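Local atomic coordinates of uncharacterized metal-dependent hydrolase (Pyrococcus furiosus, PDB entry 3ICJ), a protein that probably hydrolyses carbon-nitrogen bonds other than peptide bonds, as a zinc-binding member of the amidohydrolase family whose substrate is uncharacterised. Residues A[57-62]-A[72-77]; A[89-94]-A[496-501]. All blocks are in the same frame, centred on the assembly; numbering follows the deposited sequence.

Interaction 1 (A[57-62]-A[72-77])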
# COMPACT_ATOMS: atom_id res chain seq x y z
N GLY A 57 -8.55 31.39 3.83
CA GLY A 57 -9.75 31.11 3.03
C GLY A 57 -9.45 30.29 1.79
O GLY A 57 -8.41 30.47 1.14
N LEU A 58 -10.37 29.38 1.45
CA LEU A 58 -10.20 28.51 0.29
C LEU A 58 -11.48 28.43 -0.51
O LEU A 58 -12.51 28.03 0.03
CB LEU A 58 -9.78 27.11 0.73
CG LEU A 58 -9.17 26.18 -0.32
CD1 LEU A 58 -7.80 26.67 -0.73
CD2 LEU A 58 -9.11 24.75 0.22
N VAL A 59 -11.41 28.83 -1.78
CA VAL A 59 -12.54 28.64 -2.69
C VAL A 59 -12.33 27.44 -3.61
O VAL A 59 -11.29 27.32 -4.28
CB VAL A 59 -12.84 29.91 -3.54
CG1 VAL A 59 -14.11 29.72 -4.37
CG2 VAL A 59 -13.00 31.12 -2.64
N ILE A 60 -13.33 26.57 -3.65
CA ILE A 60 -13.32 25.34 -4.41
C ILE A 60 -14.48 25.34 -5.39
O ILE A 60 -15.59 25.74 -5.02
CB ILE A 60 -13.44 24.13 -3.45
CG1 ILE A 60 -12.17 24.00 -2.60
CG2 ILE A 60 -13.70 22.85 -4.20
CD1 ILE A 60 -12.45 23.50 -1.20
N SER A 61 -14.24 24.94 -6.63
CA SER A 61 -15.34 24.68 -7.56
C SER A 61 -14.98 23.62 -8.58
O SER A 61 -13.86 23.61 -9.10
CB SER A 61 -15.83 25.97 -8.25
OG SER A 61 -14.86 26.49 -9.14
N ASN A 62 -15.96 22.74 -8.84
CA ASN A 62 -15.80 21.59 -9.72
C ASN A 62 -14.62 20.69 -9.29
O ASN A 62 -13.87 20.15 -10.12
CB ASN A 62 -15.71 22.04 -11.20
CG ASN A 62 -17.01 22.69 -11.69
OD1 ASN A 62 -18.01 22.00 -11.94
ND2 ASN A 62 -17.00 24.02 -11.84
N SER A 72 -11.56 36.97 3.81
CA SER A 72 -12.50 37.97 3.29
C SER A 72 -12.62 37.97 1.75
O SER A 72 -13.73 38.07 1.22
CB SER A 72 -12.19 39.38 3.83
OG SER A 72 -10.88 39.79 3.48
N THR A 73 -11.49 37.82 1.05
CA THR A 73 -11.49 37.70 -0.41
C THR A 73 -12.26 36.44 -0.85
O THR A 73 -13.08 36.50 -1.77
CB THR A 73 -10.05 37.68 -0.95
OG1 THR A 73 -9.39 38.88 -0.55
CG2 THR A 73 -10.01 37.57 -2.49
N ALA A 74 -12.00 35.32 -0.17
CA ALA A 74 -12.72 34.07 -0.39
C ALA A 74 -14.24 34.21 -0.14
O ALA A 74 -15.04 33.65 -0.89
CB ALA A 74 -12.16 32.98 0.50
N LEU A 75 -14.59 34.94 0.91
CA LEU A 75 -15.99 35.20 1.22
C LEU A 75 -16.64 36.03 0.11
O LEU A 75 -17.75 35.72 -0.34
CB LEU A 75 -16.10 35.87 2.59
CG LEU A 75 -17.48 36.31 3.09
CD1 LEU A 75 -18.48 35.16 3.04
CD2 LEU A 75 -17.38 36.87 4.50
N ARG A 76 -15.94 37.06 -0.35
CA ARG A 76 -16.43 37.95 -1.39
C ARG A 76 -16.61 37.22 -2.73
O ARG A 76 -17.57 37.48 -3.44
CB ARG A 76 -15.49 39.16 -1.54
CG ARG A 76 -16.01 40.31 -2.39
CD ARG A 76 -16.90 41.27 -1.60
NE ARG A 76 -18.31 41.12 -1.96
CZ ARG A 76 -18.89 41.70 -3.01
NH1 ARG A 76 -20.19 41.50 -3.24
NH2 ARG A 76 -18.19 42.48 -3.83
N ILE A 77 -15.68 36.32 -3.07
CA ILE A 77 -15.79 35.53 -4.31
C ILE A 77 -17.07 34.67 -4.31
O ILE A 77 -17.85 34.67 -5.28
CB ILE A 77 -14.52 34.68 -4.58
CG1 ILE A 77 -13.33 35.59 -4.88
CG2 ILE A 77 -14.75 33.70 -5.76
CD1 ILE A 77 -11.97 34.85 -5.04
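Ile77, whose side chain faces Val59 across the contact, has its backbone N bonded to Thr73 O at 2.9 Å, one turn of helix back. What joins helix 72-77 to strand 57-61 is apolar fit alone. The two axes come within 7.1 Å and diverge by only 29°, so the helix lies almost along the strand.

Val59 makes the largest single contribution, and its two methyls divide the work. With CG1 anti to the backbone N (chi1 -174°), CG2 is turned beside that N and lies over Ala74, 3.7 Å from Ala74 CB and about as near to Ala74 O. The other branch reaches one turn further, where Val59 CG1 approaches Ile77 CG2 at a looser 4.3 Å. Ala74 and Ile77, three residues apart, thus offer successive bumps on one side of the helix.

The two backbones come nearest at Gly57 and Ala74. Ala74 CB sits directly over the strand backbone, 4.0 Å from Gly57 CA, and a beta carbon at Gly57 would probably run into that methyl. Leu58 turns to the other side of the strand, where it touches Val65 and Ala68, while Met37 of the adjoining strand 37-41 packs against both Val59 and Ile77 and adds to the apolar layer under the helix.

Helix 71-81 links strands 64-69 and 84-87, which run in the same direction at the two edges of a four-stranded mixed sheet. The contact therefore packs the helix of a beta-alpha-beta crossover onto strand 57-61, an inner strand that it passes over, within the small beta domain that accompanies the barrel in many amidohydrolases.

Interaction 2 (A[89-94]-A[496-501])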
# COMPACT_ATOMS: atom_id res chain seq x y z
N LYS A 89 -14.63 28.07 11.78
CA LYS A 89 -14.63 28.43 13.18
C LYS A 89 -13.30 28.09 13.82
O LYS A 89 -13.26 27.45 14.86
CB LYS A 89 -15.78 27.74 13.92
CG LYS A 89 -17.15 28.09 13.40
CD LYS A 89 -18.22 27.87 14.46
CE LYS A 89 -19.57 27.67 13.84
NZ LYS A 89 -20.25 28.96 13.59
N GLY A 90 -12.22 28.52 13.19
CA GLY A 90 -10.88 28.35 13.74
C GLY A 90 -10.26 26.98 13.52
O GLY A 90 -9.14 26.75 13.96
N LYS A 91 -10.98 26.08 12.85
CA LYS A 91 -10.48 24.73 12.58
C LYS A 91 -9.38 24.74 11.53
O LYS A 91 -9.17 25.74 10.83
CB LYS A 91 -11.61 23.78 12.15
CG LYS A 91 -12.45 23.26 13.31
CD LYS A 91 -13.51 22.28 12.79
CE LYS A 91 -14.70 22.20 13.72
NZ LYS A 91 -15.49 23.47 13.69
N PHE A 92 -8.68 23.62 11.42
CA PHE A 92 -7.56 23.50 10.49
C PHE A 92 -7.90 22.64 9.27
O PHE A 92 -8.63 21.66 9.38
CB PHE A 92 -6.32 22.95 11.21
CG PHE A 92 -5.83 23.85 12.33
CD1 PHE A 92 -4.80 24.77 12.10
CD2 PHE A 92 -6.40 23.79 13.60
CE1 PHE A 92 -4.36 25.62 13.12
CE2 PHE A 92 -5.95 24.63 14.62
CZ PHE A 92 -4.93 25.54 14.38
N VAL A 93 -7.41 23.05 8.10
CA VAL A 93 -7.55 22.26 6.88
C VAL A 93 -6.14 21.87 6.38
O VAL A 93 -5.19 22.63 6.58
CB VAL A 93 -8.34 23.03 5.79
CG1 VAL A 93 -8.49 22.22 4.51
CG2 VAL A 93 -9.74 23.43 6.29
N MET A 94 -6.01 20.70 5.76
CA MET A 94 -4.75 20.30 5.10
C MET A 94 -5.04 19.41 3.88
O MET A 94 -6.13 18.82 3.80
CB MET A 94 -3.80 19.59 6.12
CG MET A 94 -4.23 18.16 6.59
SD MET A 94 -2.94 17.25 7.54
CE MET A 94 -2.03 16.49 6.19
N ILE A 496 -10.39 18.13 7.35
CA ILE A 496 -10.62 19.17 8.36
C ILE A 496 -10.30 18.60 9.75
O ILE A 496 -10.81 17.55 10.13
CB ILE A 496 -12.08 19.71 8.30
CG1 ILE A 496 -12.40 20.24 6.89
CG2 ILE A 496 -12.32 20.78 9.39
CD1 ILE A 496 -13.88 20.54 6.66
N LEU A 497 -9.45 19.31 10.48
CA LEU A 497 -8.95 18.84 11.77
C LEU A 497 -9.27 19.87 12.87
O LEU A 497 -9.23 21.09 12.63
CB LEU A 497 -7.42 18.61 11.67
CG LEU A 497 -6.92 17.56 10.67
CD1 LEU A 497 -5.45 17.76 10.40
CD2 LEU A 497 -7.20 16.15 11.19
N ASP A 498 -9.61 19.37 14.06
CA ASP A 498 -9.81 20.21 15.24
C ASP A 498 -8.51 20.83 15.76
O ASP A 498 -8.51 21.97 16.20
CB ASP A 498 -10.48 19.42 16.38
CG ASP A 498 -11.92 19.06 16.07
OD1 ASP A 498 -12.57 19.78 15.28
OD2 ASP A 498 -12.40 18.06 16.64
N ARG A 499 -7.42 20.06 15.73
CA ARG A 499 -6.11 20.51 16.21
C ARG A 499 -5.16 20.84 15.06
O ARG A 499 -5.33 20.32 13.95
CB ARG A 499 -5.47 19.43 17.11
CG ARG A 499 -5.44 18.04 16.46
CD ARG A 499 -4.28 17.15 16.93
NE ARG A 499 -4.36 15.81 16.35
CZ ARG A 499 -3.91 15.46 15.14
NH1 ARG A 499 -4.04 14.21 14.72
NH2 ARG A 499 -3.31 16.35 14.36
N ASP A 500 -4.18 21.71 15.32
CA ASP A 500 -3.10 22.01 14.37
C ASP A 500 -2.30 20.74 14.07
O ASP A 500 -1.74 20.14 14.99
CB ASP A 500 -2.16 23.07 14.94
CG ASP A 500 -1.28 23.73 13.88
OD1 ASP A 500 -0.78 24.83 14.16
OD2 ASP A 500 -1.10 23.17 12.78
N PRO A 501 -2.24 20.35 12.78
CA PRO A 501 -1.42 19.20 12.42
C PRO A 501 0.09 19.42 12.59
O PRO A 501 0.82 18.44 12.61
CB PRO A 501 -1.78 18.95 10.94
CG PRO A 501 -2.31 20.25 10.42
CD PRO A 501 -3.02 20.86 11.62
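Phe92 and Leu497 form a hydrogen-bonded pair of an antiparallel beta ladder, which joins the start of strand 92-102 to the C-terminal strand 494-497. Phe92 N reaches Leu497 O at 2.9 Å, and Leu497 N returns a nearly straight bond of 2.7 Å to Phe92 O.

Beyond the ladder, residues 498-501 bend along one face and one edge of the aromatic ring. Asp500 covers the face: its CB stands 4.0 Å from the Phe92 centroid in a CH-pi contact, and its carboxylate is stacked 16° from the ring plane, with OD2 bonded to Tyr46 OH. Asp498 O meets the ring in its plane, at the edge, while Pro501 CD fits against Phe92 CB at 3.9 Å. Shrinking Phe92 to an alanine is likely to open a gap beneath this bend and leave the Asp500 side chain without the ring it lies on.

On the face that carries Val93, Ile496 is the bump: its CG1 rests beside Val93 CG2, and its CG2 lies against the aliphatic run of Lys91, whose CD crosses it at 3.9 Å; Lys91 NZ turns off to Leu88 O.

Trp443 of helix 442-451 packs on Met94, Leu497 and Pro501 together. Met94 is bent at its last torsion (chi3 -87°), and its SD fills the notch between the other two, 3.8 Å from Leu497 CD1 and 4.0 Å from Pro501 CB.

Overall arrangement
Interaction 1 closes before interaction 2 opens, and the two follow one another along the chain: helix 71-81 leads through strand 84-87 directly into residues 89-94. Their centres lie about 17 Å apart and their nearest atoms about 5 Å, without touching. One is local, its segments 10 residues apart at their closest ends; the other brings the last modelled residues back to a segment some 400 residues earlier. Neither lies at the zinc site. Interaction 2 is nearer the chain's centre (about 26 Å against 34 Å), and its strand 92-102 runs inward to His101, followed by His103, both zinc ligands, connecting the peripheral beta region with the metal centre.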